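Local coordinates for mutual gliding motility protein C (MglC) (Myxococcus xanthus DK 1622, PDB 7CT3), which is a Roadblock/LC7-domain component of the cell polarity control system, probably acting in gliding motility through interactions with its paralog MglB, at residues Q13-F25 against L85-H97. Residues are numbered along the deposited sequence; the frame is centred on the assembly and turned at random.
Sequences QVEGALACSVMGF and LVSPDYFLVLALH
F25 and F91 meet obliquely, ring centroids 5.1 Å apart and planes at 41°, with F91 CD1 lying over the rim of one F25 face. The CD1 methyl of L85 comes at the edge of F25, 3.7 Å from its CZ. F91 holds its CG between the backbone N and the carbonyl carbon (chi1 61°), which turns one ring face to M23, a selenomethionine whose CB makes a CH-pi contact over that face, 3.9 Å from the ring centroid. Replacing F25 with alanine would probably leave the L85 methyl and the F91 rim without their apolar partner.

On the opposite sheet face, V22 CG2 packs against L92 CD1 at 3.8 Å, and C20 SG touches the same methyl; C20 and L92 also meet L7 of helix 4-13 and L109 of helix 102-117. Farther along, A17 CB reaches L94 CD1.

The backbones form the central antiparallel pair of the Roadblock/LC7 sheet, strands 17-24 and 90-97, with axes at 168°. S21 pairs with V93 through two bonds, V93 N to S21 O being 2.8 Å, and M23 and F91 repeat the pattern. At L18 and A19 a classic beta bulge shifts the register by one: A95 O accepts L18 N at 2.7 Å and, weakly, A19 N. H97 N to G16 O and F25 N to D89 O extend the bonding beyond the bulge and beyond G24. The buried polar group is S21 OG: a water bonds to it and donates to V93 O, and the hydroxyl is also bonded to T32 of strand 29-34.

Labour is thus divided: paired backbone bonds hold the strands together and set their register from A19 to M23, apolar side chains around C20 and L92 seat the two helices, and water and T32 satisfy the buried S21 hydroxyl.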
loop_
_atom_site.group_PDB
_atom_site.type_symbol
_atom_site.label_atom_id
_atom_site.label_comp_id
_atom_site.label_asym_id
_atom_site.label_seq_id
_atom_site.Cartn_x
_atom_site.Cartn_y
_atom_site.Cartn_z
ATOM N N GLN A 13 -1.318 19.280 -5.515
ATOM C CA GLN A 13 -1.270 19.341 -4.029
ATOM C C GLN A 13 -0.141 18.465 -3.464
ATOM O O GLN A 13 0.318 18.763 -2.357
ATOM C CB GLN A 13 -2.603 18.896 -3.427
ATOM C CG GLN A 13 -3.726 19.906 -3.592
ATOM C CD GLN A 13 -4.989 19.415 -2.927
ATOM O OE1 GLN A 13 -5.091 19.376 -1.703
ATOM N NE2 GLN A 13 -5.958 19.019 -3.735
ATOM N N VAL A 14 0.270 17.404 -4.165
ATOM C CA VAL A 14 1.169 16.355 -3.597
ATOM C C VAL A 14 2.580 16.542 -4.161
ATOM O O VAL A 14 2.755 16.340 -5.380
ATOM C CB VAL A 14 0.632 14.939 -3.874
ATOM C CG1 VAL A 14 1.590 13.864 -3.381
ATOM C CG2 VAL A 14 -0.751 14.733 -3.272
ATOM N N GLU A 15 3.539 16.894 -3.297
ATOM C CA GLU A 15 4.976 17.026 -3.659
ATOM C C GLU A 15 5.463 15.667 -4.171
ATOM O O GLU A 15 5.239 14.655 -3.474
ATOM C CB GLU A 15 5.828 17.494 -2.473
ATOM C CG GLU A 15 5.547 18.915 -1.997
ATOM C CD GLU A 15 4.979 19.879 -3.027
ATOM O OE1 GLU A 15 3.797 20.261 -2.887
ATOM O OE2 GLU A 15 5.719 20.261 -3.955
ATOM N N GLY A 16 6.058 15.651 -5.367
ATOM C CA GLY A 16 6.662 14.455 -5.985
ATOM C C GLY A 16 5.671 13.630 -6.794
ATOM O O GLY A 16 6.083 12.566 -7.284
ATOM N N ALA A 17 4.424 14.087 -6.954
ATOM C CA ALA A 17 3.377 13.389 -7.740
ATOM C C ALA A 17 3.822 13.288 -9.204
ATOM O O ALA A 17 4.175 14.328 -9.784
ATOM C CB ALA A 17 2.054 14.103 -7.621
ATOM N N LEU A 18 3.813 12.075 -9.763
ATOM C CA LEU A 18 4.127 11.797 -11.191
ATOM C C LEU A 18 2.846 11.963 -12.014
ATOM O O LEU A 18 2.888 12.595 -13.081
ATOM C CB LEU A 18 4.657 10.367 -11.334
ATOM C CG LEU A 18 6.152 10.153 -11.102
ATOM C CD1 LEU A 18 6.686 11.035 -9.988
ATOM C CD2 LEU A 18 6.438 8.691 -10.803
ATOM N N ALA A 19 1.753 11.375 -11.536
ATOM C CA ALA A 19 0.494 11.237 -12.292
ATOM C C ALA A 19 -0.638 10.858 -11.341
ATOM O O ALA A 19 -0.375 10.175 -10.327
ATOM C CB ALA A 19 0.660 10.194 -13.371
ATOM N N CYS A 20 -1.851 11.279 -11.684
ATOM C CA CYS A 20 -3.111 10.780 -11.088
ATOM C C CYS A 20 -4.035 10.372 -12.235
ATOM O O CYS A 20 -4.214 11.181 -13.163
ATOM C CB CYS A 20 -3.750 11.820 -10.184
ATOM S SG CYS A 20 -5.040 11.122 -9.125
ATOM N N SER A 21 -4.545 9.143 -12.198
ATOM C CA SER A 21 -5.250 8.514 -13.340
ATOM C C SER A 21 -6.487 7.769 -12.852
ATOM O O SER A 21 -6.502 7.340 -11.690
ATOM C CB SER A 21 -4.328 7.595 -14.085
ATOM O OG SER A 21 -3.103 8.249 -14.376
ATOM N N VAL A 22 -7.475 7.629 -13.734
ATOM C CA VAL A 22 -8.572 6.631 -13.593
ATOM C C VAL A 22 -8.295 5.504 -14.584
ATOM O O VAL A 22 -8.061 5.739 -15.769
ATOM C CB VAL A 22 -9.957 7.275 -13.776
ATOM C CG1 VAL A 22 -11.071 6.241 -13.731
ATOM C CG2 VAL A 22 -10.196 8.358 -12.733
HETATM N N MSE A 23 -8.313 4.282 -14.051
HETATM C CA MSE A 23 -7.959 3.075 -14.775
HETATM C C MSE A 23 -9.120 2.091 -14.643
HETATM O O MSE A 23 -9.749 2.022 -13.595
HETATM C CB MSE A 23 -6.661 2.525 -14.172
HETATM C CG MSE A 23 -6.304 1.119 -14.580
HETATM SE SE MSE A 23 -5.480 1.112 -16.344
HETATM C CE MSE A 23 -4.047 2.457 -16.267
ATOM N N GLY A 24 -9.413 1.343 -15.711
ATOM C CA GLY A 24 -10.416 0.293 -15.645
ATOM C C GLY A 24 -9.827 -1.020 -15.154
ATOM O O GLY A 24 -8.641 -1.268 -15.410
ATOM N N PHE A 25 -10.631 -1.862 -14.500
ATOM C CA PHE A 25 -10.258 -3.258 -14.151
ATOM C C PHE A 25 -10.083 -4.084 -15.438
ATOM O O PHE A 25 -9.451 -5.155 -15.381
ATOM C CB PHE A 25 -11.275 -3.858 -13.178
ATOM C CG PHE A 25 -11.243 -3.231 -11.809
ATOM C CD1 PHE A 25 -10.151 -3.415 -10.973
ATOM C CD2 PHE A 25 -12.289 -2.438 -11.363
ATOM C CE1 PHE A 25 -10.118 -2.839 -9.712
ATOM C CE2 PHE A 25 -12.253 -1.862 -10.103
ATOM C CZ PHE A 25 -11.168 -2.062 -9.278
ATOM N N LEU A 85 -11.139 2.832 -4.935
ATOM C CA LEU A 85 -12.253 2.413 -5.820
ATOM C C LEU A 85 -13.096 3.637 -6.189
ATOM O O LEU A 85 -13.425 4.422 -5.290
ATOM C CB LEU A 85 -13.097 1.365 -5.091
ATOM C CG LEU A 85 -14.100 0.617 -5.963
ATOM C CD1 LEU A 85 -13.380 -0.237 -6.995
ATOM C CD2 LEU A 85 -15.022 -0.237 -5.105
ATOM N N VAL A 86 -13.447 3.792 -7.465
ATOM C CA VAL A 86 -14.370 4.878 -7.909
ATOM C C VAL A 86 -15.679 4.272 -8.442
ATOM O O VAL A 86 -16.703 4.961 -8.355
ATOM C CB VAL A 86 -13.703 5.845 -8.906
ATOM C CG1 VAL A 86 -12.740 6.789 -8.200
ATOM C CG2 VAL A 86 -12.995 5.123 -10.027
ATOM N N SER A 87 -15.668 3.037 -8.951
ATOM C CA SER A 87 -16.895 2.304 -9.369
ATOM C C SER A 87 -16.579 0.817 -9.501
ATOM O O SER A 87 -15.422 0.421 -9.410
ATOM C CB SER A 87 -17.463 2.886 -10.650
ATOM O OG SER A 87 -16.811 2.357 -11.794
ATOM N N PRO A 88 -17.581 -0.064 -9.721
ATOM C CA PRO A 88 -17.299 -1.485 -9.930
ATOM C C PRO A 88 -16.324 -1.745 -11.093
ATOM O O PRO A 88 -15.732 -2.806 -11.112
ATOM C CB PRO A 88 -18.684 -2.091 -10.220
ATOM C CG PRO A 88 -19.656 -1.128 -9.563
ATOM C CD PRO A 88 -19.021 0.236 -9.743
ATOM N N ASP A 89 -16.162 -0.780 -12.009
ATOM C CA ASP A 89 -15.358 -0.927 -13.253
ATOM C C ASP A 89 -14.058 -0.110 -13.202
ATOM O O ASP A 89 -13.185 -0.386 -14.045
ATOM C CB ASP A 89 -16.164 -0.498 -14.481
ATOM C CG ASP A 89 -17.423 -1.315 -14.718
ATOM O OD1 ASP A 89 -17.400 -2.536 -14.449
ATOM O OD2 ASP A 89 -18.419 -0.722 -15.168
ATOM N N TYR A 90 -13.916 0.855 -12.283
ATOM C CA TYR A 90 -12.822 1.863 -12.323
ATOM C C TYR A 90 -12.190 2.081 -10.945
ATOM O O TYR A 90 -12.896 2.061 -9.909
ATOM C CB TYR A 90 -13.341 3.194 -12.869
ATOM C CG TYR A 90 -13.939 3.101 -14.248
ATOM C CD1 TYR A 90 -13.165 2.732 -15.337
ATOM C CD2 TYR A 90 -15.280 3.368 -14.465
ATOM C CE1 TYR A 90 -13.712 2.626 -16.605
ATOM C CE2 TYR A 90 -15.840 3.274 -15.728
ATOM C CZ TYR A 90 -15.051 2.903 -16.805
ATOM O OH TYR A 90 -15.592 2.807 -18.055
ATOM N N PHE A 91 -10.881 2.329 -10.942
ATOM C CA PHE A 91 -10.131 2.770 -9.740
ATOM C C PHE A 91 -9.305 4.011 -10.077
ATOM O O PHE A 91 -9.008 4.288 -11.252
ATOM C CB PHE A 91 -9.271 1.649 -9.157
ATOM C CG PHE A 91 -8.201 1.082 -10.051
ATOM C CD1 PHE A 91 -8.502 0.083 -10.967
ATOM C CD2 PHE A 91 -6.883 1.509 -9.944
ATOM C CE1 PHE A 91 -7.514 -0.459 -11.772
ATOM C CE2 PHE A 91 -5.894 0.954 -10.743
ATOM C CZ PHE A 91 -6.213 -0.028 -11.656
ATOM N N LEU A 92 -8.968 4.740 -9.020
ATOM C CA LEU A 92 -8.182 5.990 -9.041
ATOM C C LEU A 92 -6.773 5.642 -8.563
ATOM O O LEU A 92 -6.675 4.953 -7.535
ATOM C CB LEU A 92 -8.903 6.952 -8.094
ATOM C CG LEU A 92 -8.381 8.379 -8.023
ATOM C CD1 LEU A 92 -8.458 9.066 -9.375
ATOM C CD2 LEU A 92 -9.169 9.149 -6.978
ATOM N N VAL A 93 -5.732 6.048 -9.289
ATOM C CA VAL A 93 -4.320 5.736 -8.914
ATOM C C VAL A 93 -3.503 7.029 -8.913
ATOM O O VAL A 93 -3.517 7.755 -9.920
ATOM C CB VAL A 93 -3.686 4.650 -9.808
ATOM C CG1 VAL A 93 -3.881 4.915 -11.287
ATOM C CG2 VAL A 93 -2.209 4.449 -9.493
ATOM N N LEU A 94 -2.828 7.290 -7.793
ATOM C CA LEU A 94 -1.790 8.331 -7.652
ATOM C C LEU A 94 -0.424 7.644 -7.609
ATOM O O LEU A 94 -0.250 6.714 -6.795
ATOM C CB LEU A 94 -2.052 9.129 -6.373
ATOM C CG LEU A 94 -0.937 10.081 -5.948
ATOM C CD1 LEU A 94 -0.697 11.152 -7.002
ATOM C CD2 LEU A 94 -1.271 10.710 -4.604
ATOM N N ALA A 95 0.491 8.072 -8.477
ATOM C CA ALA A 95 1.910 7.656 -8.473
ATOM C C ALA A 95 2.743 8.869 -8.068
ATOM O O ALA A 95 2.505 9.958 -8.629
ATOM C CB ALA A 95 2.318 7.132 -9.826
ATOM N N LEU A 96 3.662 8.696 -7.119
ATOM C CA LEU A 96 4.617 9.770 -6.758
ATOM C C LEU A 96 6.025 9.185 -6.625
ATOM O O LEU A 96 6.153 7.974 -6.395
ATOM C CB LEU A 96 4.138 10.487 -5.489
ATOM C CG LEU A 96 3.924 9.640 -4.237
ATOM C CD1 LEU A 96 4.261 10.440 -2.995
ATOM C CD2 LEU A 96 2.493 9.131 -4.145
ATOM N N HIS A 97 7.042 10.025 -6.827
ATOM C CA HIS A 97 8.467 9.693 -6.572
ATOM C C HIS A 97 8.602 9.282 -5.100
ATOM O O HIS A 97 7.861 9.840 -4.274
ATOM C CB HIS A 97 9.358 10.885 -6.954
ATOM C CG HIS A 97 10.811 10.568 -6.917
ATOM N ND1 HIS A 97 11.538 10.588 -5.746
ATOM C CD2 HIS A 97 11.674 10.228 -7.897
ATOM C CE1 HIS A 97 12.789 10.265 -6.003
ATOM N NE2 HIS A 97 12.898 10.044 -7.316
HETATM O O HOH W 1 -1.489 7.582 -12.225
#